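Local structure of cyclic nucleotide-gated potassium channel mll3241 (Mesorhizobium loti, 4MUV) at residues R12-F23 against M59-V67; V30-A40 against L106-L117. The protein forms a homotetrameric membrane potassium channel activated by cyclic AMP, of which this chain is the cytoplasmic cyclic nucleotide-binding domain, here a mutant with cyclic GMP bound. The protein carries 3 engineered substitutions. One frame throughout, in Å; residues are numbered along the deposited sequence. Where two conformers were deposited one is given.

Contact 1 of 2, residues R12-F23 against M59-V67; sequences RNWQLVAAVPLF and MFFVVEGSV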
loop_
_atom_site.group_PDB
_atom_site.type_symbol
_atom_site.label_atom_id
_atom_site.label_comp_id
_atom_site.label_asym_id
_atom_site.label_seq_id
_atom_site.Cartn_x
_atom_site.Cartn_y
_atom_site.Cartn_z
ATOM N N ARG A 12 -5.887 14.512 5.230
ATOM C CA ARG A 12 -6.190 13.382 6.108
ATOM C C ARG A 12 -4.938 12.586 6.480
ATOM O O ARG A 12 -4.984 11.705 7.351
ATOM C CB ARG A 12 -7.150 12.383 5.404
ATOM C CG ARG A 12 -8.377 12.988 4.681
ATOM C CD ARG A 12 -9.188 11.869 4.001
ATOM N NE ARG A 12 -9.567 10.877 4.999
ATOM C CZ ARG A 12 -9.978 9.619 4.781
ATOM N NH1 ARG A 12 -10.031 9.093 3.553
ATOM N NH2 ARG A 12 -10.314 8.865 5.827
ATOM N N ASN A 13 -3.812 12.846 5.833
ATOM C CA ASN A 13 -2.738 11.856 5.845
ATOM C C ASN A 13 -2.118 11.628 7.204
ATOM O O ASN A 13 -1.899 10.487 7.595
ATOM C CB ASN A 13 -1.629 12.250 4.899
ATOM C CG ASN A 13 -1.986 12.108 3.466
ATOM O OD1 ASN A 13 -3.109 11.801 3.122
ATOM N ND2 ASN A 13 -1.018 12.359 2.600
ATOM N N TRP A 14 -1.768 12.714 7.894
ATOM C CA TRP A 14 -1.105 12.553 9.169
ATOM C C TRP A 14 -2.012 11.830 10.170
ATOM O O TRP A 14 -1.554 10.951 10.899
ATOM C CB TRP A 14 -0.668 13.901 9.727
ATOM C CG TRP A 14 0.210 13.692 10.913
ATOM C CD1 TRP A 14 -0.149 13.822 12.203
ATOM C CD2 TRP A 14 1.570 13.249 10.910
ATOM N NE1 TRP A 14 0.898 13.497 13.024
ATOM C CE2 TRP A 14 1.970 13.153 12.250
ATOM C CE3 TRP A 14 2.491 12.944 9.898
ATOM C CZ2 TRP A 14 3.224 12.750 12.621
ATOM C CZ3 TRP A 14 3.771 12.551 10.267
ATOM C CH2 TRP A 14 4.120 12.462 11.635
ATOM N N GLN A 15 -3.296 12.190 10.207
ATOM C CA GLN A 15 -4.213 11.530 11.135
ATOM C C GLN A 15 -4.233 10.028 10.890
ATOM O O GLN A 15 -4.239 9.219 11.829
ATOM C CB GLN A 15 -5.623 12.109 11.038
ATOM C CG GLN A 15 -6.635 11.423 11.979
ATOM C CD GLN A 15 -7.387 10.256 11.315
ATOM O OE1 GLN A 15 -7.889 10.382 10.196
ATOM N NE2 GLN A 15 -7.490 9.135 12.015
ATOM N N LEU A 16 -4.243 9.651 9.607
ATOM C CA LEU A 16 -4.358 8.257 9.218
ATOM C C LEU A 16 -3.076 7.468 9.400
ATOM O O LEU A 16 -3.125 6.245 9.570
ATOM C CB LEU A 16 -4.787 8.167 7.759
ATOM C CG LEU A 16 -6.208 8.604 7.457
ATOM C CD1 LEU A 16 -6.448 8.695 5.952
ATOM C CD2 LEU A 16 -7.190 7.609 8.068
ATOM N N VAL A 17 -1.918 8.118 9.355
ATOM C CA VAL A 17 -0.685 7.348 9.368
ATOM C C VAL A 17 -0.424 6.669 10.708
ATOM O O VAL A 17 0.323 5.692 10.775
ATOM C CB VAL A 17 0.550 8.176 8.892
ATOM C CG1 VAL A 17 1.127 9.065 9.987
ATOM C CG2 VAL A 17 1.626 7.247 8.306
ATOM N N ALA A 18 -1.053 7.149 11.782
ATOM C CA ALA A 18 -0.906 6.495 13.085
ATOM C C ALA A 18 -1.398 5.034 13.041
ATOM O O ALA A 18 -1.016 4.236 13.874
ATOM C CB ALA A 18 -1.665 7.276 14.153
ATOM N N ALA A 19 -2.213 4.688 12.042
ATOM C CA ALA A 19 -2.724 3.324 11.867
ATOM C C ALA A 19 -1.786 2.395 11.066
ATOM O O ALA A 19 -2.161 1.266 10.745
ATOM C CB ALA A 19 -4.090 3.373 11.197
ATOM N N VAL A 20 -0.579 2.837 10.761
ATOM C CA VAL A 20 0.369 2.031 9.974
ATOM C C VAL A 20 1.565 1.637 10.826
ATOM O O VAL A 20 2.510 2.399 10.933
ATOM C CB VAL A 20 0.864 2.800 8.718
ATOM C CG1 VAL A 20 1.795 1.911 7.861
ATOM C CG2 VAL A 20 -0.318 3.254 7.884
ATOM N N PRO A 21 1.545 0.415 11.387
ATOM C CA PRO A 21 2.638 0.018 12.274
ATOM C C PRO A 21 3.996 0.065 11.613
ATOM O O PRO A 21 4.985 0.360 12.277
ATOM C CB PRO A 21 2.297 -1.431 12.620
ATOM C CG PRO A 21 0.843 -1.509 12.490
ATOM C CD PRO A 21 0.502 -0.624 11.332
ATOM N N LEU A 22 4.045 -0.223 10.323
ATOM C CA LEU A 22 5.307 -0.234 9.612
ATOM C C LEU A 22 6.077 1.063 9.817
ATOM O O LEU A 22 7.303 1.054 9.889
ATOM C CB LEU A 22 5.081 -0.468 8.113
ATOM C CG LEU A 22 6.328 -0.723 7.274
ATOM C CD1 LEU A 22 7.002 -2.038 7.707
ATOM C CD2 LEU A 22 5.948 -0.796 5.796
ATOM N N PHE A 23 5.350 2.170 9.920
ATOM C CA PHE A 23 5.987 3.488 9.933
ATOM C C PHE A 23 6.337 3.972 11.327
ATOM O O PHE A 23 6.984 4.998 11.461
ATOM C CB PHE A 23 5.103 4.515 9.239
ATOM C CG PHE A 23 4.926 4.279 7.741
ATOM C CD1 PHE A 23 5.846 3.539 7.009
ATOM C CD2 PHE A 23 3.836 4.806 7.087
ATOM C CE1 PHE A 23 5.684 3.320 5.638
ATOM C CE2 PHE A 23 3.643 4.601 5.720
ATOM C CZ PHE A 23 4.572 3.853 4.987
ATOM N N MET A 59 1.713 1.482 -4.349
ATOM C CA MET A 59 1.204 0.516 -3.376
ATOM C C MET A 59 0.333 1.255 -2.374
ATOM O O MET A 59 0.195 2.485 -2.442
ATOM C CB MET A 59 2.313 -0.280 -2.689
ATOM C CG MET A 59 3.188 0.555 -1.791
ATOM S SD MET A 59 4.236 -0.416 -0.693
ATOM C CE MET A 59 2.997 -1.139 0.375
ATOM N N PHE A 60 -0.279 0.498 -1.472
ATOM C CA PHE A 60 -1.363 1.008 -0.647
ATOM C C PHE A 60 -1.241 0.481 0.776
ATOM O O PHE A 60 -0.962 -0.710 0.993
ATOM C CB PHE A 60 -2.703 0.557 -1.190
ATOM C CG PHE A 60 -2.947 0.944 -2.620
ATOM C CD1 PHE A 60 -3.553 2.150 -2.922
ATOM C CD2 PHE A 60 -2.614 0.089 -3.646
ATOM C CE1 PHE A 60 -3.799 2.517 -4.229
ATOM C CE2 PHE A 60 -2.856 0.446 -4.970
ATOM C CZ PHE A 60 -3.450 1.663 -5.256
ATOM N N PHE A 61 -1.469 1.369 1.749
ATOM C CA PHE A 61 -1.550 1.029 3.169
ATOM C C PHE A 61 -2.999 1.145 3.580
ATOM O O PHE A 61 -3.626 2.180 3.406
ATOM C CB PHE A 61 -0.661 1.968 3.980
ATOM C CG PHE A 61 0.766 1.859 3.578
ATOM C CD1 PHE A 61 1.257 2.601 2.527
ATOM C CD2 PHE A 61 1.604 0.952 4.205
ATOM C CE1 PHE A 61 2.560 2.459 2.131
ATOM C CE2 PHE A 61 2.907 0.795 3.789
ATOM C CZ PHE A 61 3.386 1.556 2.754
ATOM N N VAL A 62 -3.552 0.058 4.125
ATOM C CA VAL A 62 -4.948 0.078 4.575
ATOM C C VAL A 62 -5.022 0.772 5.928
ATOM O O VAL A 62 -4.287 0.423 6.856
ATOM C CB VAL A 62 -5.526 -1.342 4.713
ATOM C CG1 VAL A 62 -6.969 -1.301 5.142
ATOM C CG2 VAL A 62 -5.395 -2.106 3.404
ATOM N N VAL A 63 -5.897 1.772 6.051
ATOM C CA VAL A 63 -5.976 2.533 7.291
ATOM C C VAL A 63 -7.353 2.550 7.926
ATOM O O VAL A 63 -7.426 2.831 9.111
ATOM C CB VAL A 63 -5.325 3.959 7.136
ATOM C CG1 VAL A 63 -3.798 3.851 7.000
ATOM C CG2 VAL A 63 -5.878 4.717 5.974
ATOM N N GLU A 64 -8.408 2.249 7.165
ATOM C CA GLU A 64 -9.777 2.092 7.687
ATOM C C GLU A 64 -10.492 1.110 6.770
ATOM O O GLU A 64 -10.315 1.173 5.554
ATOM C CB GLU A 64 -10.573 3.416 7.676
ATOM C CG GLU A 64 -9.929 4.612 8.394
ATOM C CD GLU A 64 -10.731 5.899 8.257
ATOM O OE1 GLU A 64 -11.296 6.173 7.170
ATOM O OE2 GLU A 64 -10.774 6.660 9.229
ATOM N N GLY A 65 -11.286 0.197 7.320
ATOM C CA GLY A 65 -11.975 -0.768 6.483
ATOM C C GLY A 65 -11.067 -1.887 6.025
ATOM O O GLY A 65 -9.997 -2.079 6.556
ATOM N N SER A 66 -11.513 -2.643 5.034
ATOM C CA SER A 66 -10.759 -3.791 4.565
ATOM C C SER A 66 -10.851 -4.006 3.060
ATOM O O SER A 66 -11.795 -3.555 2.392
ATOM C CB SER A 66 -11.209 -5.052 5.294
ATOM O OG SER A 66 -12.561 -5.333 5.017
ATOM N N VAL A 67 -9.841 -4.706 2.542
ATOM C CA VAL A 67 -9.808 -5.165 1.163
ATOM C C VAL A 67 -9.817 -6.681 1.088
ATOM O O VAL A 67 -9.452 -7.356 2.044
ATOM C CB VAL A 67 -8.595 -4.608 0.391
ATOM C CG1 VAL A 67 -8.615 -3.099 0.398
ATOM C CG2 VAL A 67 -7.300 -5.148 0.932
HETATM O O HOH W 1 -10.270 9.447 8.756
#

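Contact 2 of 2, residues V30-A40 against L106-L117; sequences VLVEIVRALRA and LLSLHSADFQML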
loop_
_atom_site.group_PDB
_atom_site.type_symbol
_atom_site.label_atom_id
_atom_site.label_comp_id
_atom_site.label_asym_id
_atom_site.label_seq_id
_atom_site.Cartn_x
_atom_site.Cartn_y
_atom_site.Cartn_z
ATOM N N VAL A 30 12.068 11.001 8.019
ATOM C CA VAL A 30 11.661 10.052 6.995
ATOM C C VAL A 30 10.132 9.897 7.004
ATOM O O VAL A 30 9.486 9.947 5.955
ATOM C CB VAL A 30 12.335 8.671 7.127
ATOM C CG1 VAL A 30 11.860 7.739 6.005
ATOM C CG2 VAL A 30 13.834 8.795 7.046
ATOM N N LEU A 31 9.544 9.754 8.181
ATOM C CA LEU A 31 8.096 9.625 8.252
ATOM C C LEU A 31 7.413 10.860 7.668
ATOM O O LEU A 31 6.474 10.752 6.902
ATOM C CB LEU A 31 7.651 9.427 9.691
ATOM C CG LEU A 31 6.124 9.307 9.856
ATOM C CD1 LEU A 31 5.562 8.117 9.119
ATOM C CD2 LEU A 31 5.788 9.199 11.326
ATOM N N VAL A 32 7.879 12.048 8.031
ATOM C CA VAL A 32 7.240 13.243 7.507
ATOM C C VAL A 32 7.390 13.336 5.983
ATOM O O VAL A 32 6.430 13.654 5.279
ATOM C CB VAL A 32 7.728 14.500 8.234
ATOM C CG1 VAL A 32 7.223 15.760 7.552
ATOM C CG2 VAL A 32 7.290 14.477 9.696
ATOM N N GLU A 33 8.576 13.017 5.474
ATOM C CA GLU A 33 8.804 13.055 4.039
ATOM C C GLU A 33 7.812 12.132 3.325
ATOM O O GLU A 33 7.197 12.501 2.303
ATOM C CB GLU A 33 10.260 12.684 3.721
ATOM C CG GLU A 33 10.751 13.082 2.344
ATOM C CD GLU A 33 10.486 12.055 1.261
ATOM O OE1 GLU A 33 10.115 10.897 1.571
ATOM O OE2 GLU A 33 10.665 12.408 0.072
ATOM N N ILE A 34 7.638 10.923 3.847
ATOM C CA ILE A 34 6.765 9.948 3.225
ATOM C C ILE A 34 5.308 10.374 3.334
ATOM O O ILE A 34 4.558 10.265 2.364
ATOM C CB ILE A 34 7.034 8.575 3.801
ATOM C CG1 ILE A 34 8.431 8.102 3.363
ATOM C CG2 ILE A 34 5.954 7.589 3.376
ATOM C CD1 ILE A 34 8.584 7.831 1.823
ATOM N N VAL A 35 4.906 10.900 4.479
ATOM C CA VAL A 35 3.518 11.312 4.641
ATOM C C VAL A 35 3.120 12.430 3.675
ATOM O O VAL A 35 2.010 12.440 3.160
ATOM C CB VAL A 35 3.188 11.628 6.097
ATOM C CG1 VAL A 35 1.740 12.105 6.215
ATOM C CG2 VAL A 35 3.346 10.378 6.927
ATOM N N ARG A 36 4.039 13.339 3.381
ATOM C CA ARG A 36 3.780 14.375 2.397
ATOM C C ARG A 36 3.569 13.796 0.995
ATOM O O ARG A 36 2.883 14.403 0.170
ATOM C CB ARG A 36 4.933 15.377 2.351
ATOM C CG ARG A 36 5.105 16.209 3.570
ATOM C CD ARG A 36 6.123 17.318 3.283
ATOM N NE ARG A 36 6.727 17.870 4.497
ATOM C CZ ARG A 36 6.099 18.671 5.356
ATOM N NH1 ARG A 36 4.843 19.037 5.132
ATOM N NH2 ARG A 36 6.735 19.133 6.433
ATOM N N ALA A 37 4.183 12.652 0.718
ATOM C CA ALA A 37 4.103 12.037 -0.595
ATOM C C ALA A 37 2.904 11.125 -0.738
ATOM O O ALA A 37 2.458 10.843 -1.854
ATOM C CB ALA A 37 5.363 11.268 -0.867
ATOM N N LEU A 38 2.374 10.637 0.380
ATOM C CA LEU A 38 1.227 9.749 0.352
ATOM C C LEU A 38 0.006 10.501 -0.124
ATOM O O LEU A 38 -0.067 11.718 0.014
ATOM C CB LEU A 38 0.930 9.183 1.736
ATOM C CG LEU A 38 1.934 8.186 2.288
ATOM C CD1 LEU A 38 1.672 7.920 3.763
ATOM C CD2 LEU A 38 1.896 6.904 1.506
ATOM N N ARG A 39 -0.965 9.772 -0.654
ATOM C CA ARG A 39 -2.240 10.353 -1.028
ATOM C C ARG A 39 -3.350 9.504 -0.429
ATOM O O ARG A 39 -3.447 8.329 -0.710
ATOM C CB ARG A 39 -2.357 10.455 -2.550
ATOM C CG ARG A 39 -1.262 11.299 -3.211
ATOM C CD ARG A 39 -1.388 11.295 -4.724
ATOM N NE ARG A 39 -0.261 11.954 -5.369
ATOM C CZ ARG A 39 -0.146 12.073 -6.690
ATOM N NH1 ARG A 39 -1.094 11.583 -7.492
ATOM N NH2 ARG A 39 0.909 12.686 -7.211
ATOM N N ALA A 40 -4.204 10.093 0.405
ATOM C CA ALA A 40 -5.286 9.327 1.001
ATOM C C ALA A 40 -6.436 9.193 0.014
ATOM O O ALA A 40 -6.814 10.154 -0.652
ATOM C CB ALA A 40 -5.752 9.958 2.313
ATOM N N LEU A 106 -7.353 4.161 2.203
ATOM C CA LEU A 106 -6.006 3.764 1.849
ATOM C C LEU A 106 -5.104 4.978 1.840
ATOM O O LEU A 106 -5.537 6.071 1.509
ATOM C CB LEU A 106 -6.001 3.195 0.424
ATOM C CG LEU A 106 -6.964 2.086 0.087
ATOM C CD1 LEU A 106 -6.953 1.755 -1.396
ATOM C CD2 LEU A 106 -6.646 0.857 0.897
ATOM N N LEU A 107 -3.839 4.764 2.154
ATOM C CA LEU A 107 -2.774 5.718 1.848
ATOM C C LEU A 107 -1.983 5.135 0.674
ATOM O O LEU A 107 -1.388 4.065 0.784
ATOM C CB LEU A 107 -1.877 5.968 3.065
ATOM C CG LEU A 107 -2.577 6.628 4.252
ATOM C CD1 LEU A 107 -1.699 6.587 5.477
ATOM C CD2 LEU A 107 -2.922 8.066 3.927
ATOM N N SER A 108 -2.003 5.851 -0.450
ATOM C CA SER A 108 -1.333 5.442 -1.684
ATOM C C SER A 108 0.070 6.003 -1.749
ATOM O O SER A 108 0.253 7.197 -1.525
ATOM C CB SER A 108 -2.137 5.946 -2.890
ATOM O OG SER A 108 -1.533 5.591 -4.118
ATOM N N LEU A 109 1.023 5.150 -2.078
ATOM C CA LEU A 109 2.420 5.514 -2.186
ATOM C C LEU A 109 2.888 5.199 -3.596
ATOM O O LEU A 109 2.894 4.040 -4.015
ATOM C CB LEU A 109 3.232 4.691 -1.194
ATOM C CG LEU A 109 4.728 4.979 -1.133
ATOM C CD1 LEU A 109 4.946 6.373 -0.568
ATOM C CD2 LEU A 109 5.457 3.942 -0.282
ATOM N N HIS A 110 3.247 6.236 -4.345
ATOM C CA HIS A 110 3.700 6.045 -5.710
ATOM C C HIS A 110 5.084 5.404 -5.740
ATOM O O HIS A 110 5.865 5.507 -4.803
ATOM C CB HIS A 110 3.696 7.368 -6.448
ATOM C CG HIS A 110 2.337 7.799 -6.902
ATOM N ND1 HIS A 110 1.203 7.691 -6.120
ATOM C CD2 HIS A 110 1.935 8.356 -8.065
ATOM C CE1 HIS A 110 0.165 8.169 -6.780
ATOM N NE2 HIS A 110 0.581 8.573 -7.965
ATOM N N SER A 111 5.391 4.739 -6.841
ATOM C CA SER A 111 6.629 3.990 -6.991
ATOM C C SER A 111 7.881 4.788 -6.631
ATOM O O SER A 111 8.750 4.288 -5.939
ATOM C CB SER A 111 6.747 3.441 -8.414
ATOM O OG SER A 111 7.890 2.615 -8.516
ATOM N N ALA A 112 7.966 6.034 -7.095
ATOM C CA ALA A 112 9.178 6.794 -6.833
ATOM C C ALA A 112 9.406 6.925 -5.332
ATOM O O ALA A 112 10.528 6.851 -4.841
ATOM C CB ALA A 112 9.102 8.171 -7.443
ATOM N N ASP A 113 8.327 7.173 -4.608
ATOM C CA ASP A 113 8.429 7.376 -3.162
ATOM C C ASP A 113 8.655 6.056 -2.413
ATOM O O ASP A 113 9.334 6.039 -1.394
ATOM C CB ASP A 113 7.212 8.120 -2.677
ATOM C CG ASP A 113 7.089 9.449 -3.351
ATOM O OD1 ASP A 113 8.009 10.282 -3.192
ATOM O OD2 ASP A 113 6.087 9.654 -4.044
ATOM N N PHE A 114 8.123 4.959 -2.949
ATOM C CA PHE A 114 8.455 3.629 -2.455
ATOM C C PHE A 114 9.951 3.365 -2.596
ATOM O O PHE A 114 10.569 2.806 -1.673
ATOM C CB PHE A 114 7.651 2.587 -3.235
ATOM C CG PHE A 114 8.008 1.156 -2.934
ATOM C CD1 PHE A 114 7.391 0.478 -1.897
ATOM C CD2 PHE A 114 8.933 0.471 -3.713
ATOM C CE1 PHE A 114 7.672 -0.840 -1.645
ATOM C CE2 PHE A 114 9.217 -0.858 -3.457
ATOM C CZ PHE A 114 8.601 -1.502 -2.413
ATOM N N GLN A 115 10.543 3.717 -3.741
ATOM C CA GLN A 115 11.978 3.493 -3.907
ATOM C C GLN A 115 12.777 4.359 -2.935
ATOM O O GLN A 115 13.773 3.902 -2.382
ATOM C CB GLN A 115 12.447 3.730 -5.344
ATOM C CG GLN A 115 11.699 2.932 -6.412
ATOM C CD GLN A 115 11.733 1.426 -6.225
ATOM O OE1 GLN A 115 12.478 0.887 -5.422
ATOM N NE2 GLN A 115 10.887 0.741 -6.967
ATOM N N MET A 116 12.344 5.600 -2.724
ATOM C CA MET A 116 13.028 6.435 -1.750
ATOM C C MET A 116 12.927 5.829 -0.361
ATOM O O MET A 116 13.911 5.805 0.368
ATOM C CB MET A 116 12.480 7.845 -1.730
ATOM C CG MET A 116 13.092 8.636 -0.605
ATOM S SD MET A 116 13.023 10.403 -0.844
ATOM C CE MET A 116 14.226 10.621 -2.137
ATOM N N LEU A 117 11.749 5.343 0.004
ATOM C CA LEU A 117 11.563 4.712 1.303
ATOM C C LEU A 117 12.492 3.511 1.472
ATOM O O LEU A 117 13.137 3.358 2.494
ATOM C CB LEU A 117 10.105 4.297 1.470
ATOM C CG LEU A 117 9.710 3.498 2.720
ATOM C CD1 LEU A 117 10.074 4.237 4.021
ATOM C CD2 LEU A 117 8.201 3.162 2.686
HETATM O O HOH W 2 9.944 10.081 -1.171
HETATM O O HOH W 3 3.642 8.791 -3.285
HETATM O O HOH W 4 0.674 8.875 -3.789
#

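Contact 1 of 2, residues R12-F23 against M59-V67
Val-63 and Glu-64, though consecutive in a strand, both project toward residues 12-23, because a classic beta bulge sets the two of them opposite Ser-105. The bulge lets neighbouring residues do different work on one partner. Glu-64 supplies charge where the contact nears the surface: its OE1 receives NH2 of Arg-12 at 3.2 Å in a salt bridge whose hydrogen bond is weak and bent, and a stronger bond from Ser-105 OG fixes the same oxygen. The carboxylate and guanidinium planes stand 53° apart. Water 1 closes a second route, accepting from Arg-12 NH2 and donating to Glu-64 OE2 and Gln-15 OE1. A bend at chi3 (56°) folds the arginine chain back so that Leu-16 CD1 lies over the centre of one guanidinium face.

Val-63 is the apolar half of the pair. Branching at CB gives it two arms: CG2 packs on Leu-16 CD2 at 3.8 Å, while CG1 meets Val-20 CG2 at 3.6 Å, with Ala-19 beside them small enough to sit close to the strand.

Deeper in, Phe-61 presents its ring to residues 20-23. Phe-23 drives its edge at one face of that ring, CZ to CZ at 3.4 Å, in an edge-to-face pair with centroids 4.8 Å apart. Leu-22 CD2 reaches the edge of Phe-61 at CE2, 4.0 Å away, and Val-20 CG1 rests on CD2. Leu-22 also touches Ile-127 and Phe-128 of helix 122-139, which carries the cAMP-binding Arg-135. The Phe-61 side chain itself is about 10 Å from the bound cyclic GMP, so this packing lies behind the pocket and not in it. A helical N-terminal segment laid against the beta roll, beside the C-terminal helix, is typical of cyclic nucleotide-binding domains.

Contact 2 of 2, residues V30-A40 against L106-L117
Arg-39 sets CG opposite its carbonyl carbon (chi1 -59°) and then runs extended to NE, a course that carries the guanidinium across the His-110 ring at about a right angle. NE2 of His-110 sits over one face of that flat group, 3.5 Å from NH1, with the two planes 44° apart, a close approach whose angle is too poor for a hydrogen bond. An alanine here removes the guanidinium, and the His-110 ring, left without that flat group against NE2 and CE1, would probably be freer to turn.

The backbone of Arg-39 is held more firmly: its N donates to Ser-108 O, and Ser-108 N returns a nearly straight bond to Arg-39 O at 2.9 Å. Ala-40 and Leu-107 form the next, non-hydrogen-bonded pair, where the small methyl of Ala-40 meets Leu-107 CD2 at 3.8 Å.

Here two helix-strand junctions of the cyclic nucleotide-binding fold lie side by side. Helix 28-37 leads into an edge strand of the beta roll, and strand 104-110 leads out into helix 111-120; the helix segments run antiparallel at 171°, their axes 10.5 Å apart. Leucines suit the buried joint: Leu-38 forks between Leu-107 CD1 and Leu-109 CD1, the latter 3.7 Å from its CD2. Ile-34 sends CD1 to Leu-117 CB at 3.9 Å. Ala-37 lets the helix approach Asp-113, its CB only 3.5 Å from the carboxylate CG. Toward the surface the joint becomes wet: His-110, the N-cap residue of helix 111-120, gives its backbone N-H to water 3, which also lies 2.7 Å from Asp-113 OD2 and close to Ala-37 O.

Both contacts use the same sheet: strand 58-64 of contact 1 and strand 104-110 of contact 2 are neighbours in it, tied by a probable hydrogen bond between Met-59 O and Leu-109 N. Asn-13 makes a second tie, its ND2 bonding to Leu-38 O. Contact 1 is the more buried, an aromatic and aliphatic seam with a single charged pair at its partly exposed end. Contact 2 is larger but only partly buried and adds backbone pairing between strands. Both take in water near the surface, one molecule in contact 1 and several in contact 2. Helices 13-17 and 28-37, consecutive in the chain, thus reach one sheet by different means, the first through side chains and the second partly through the strand that continues it.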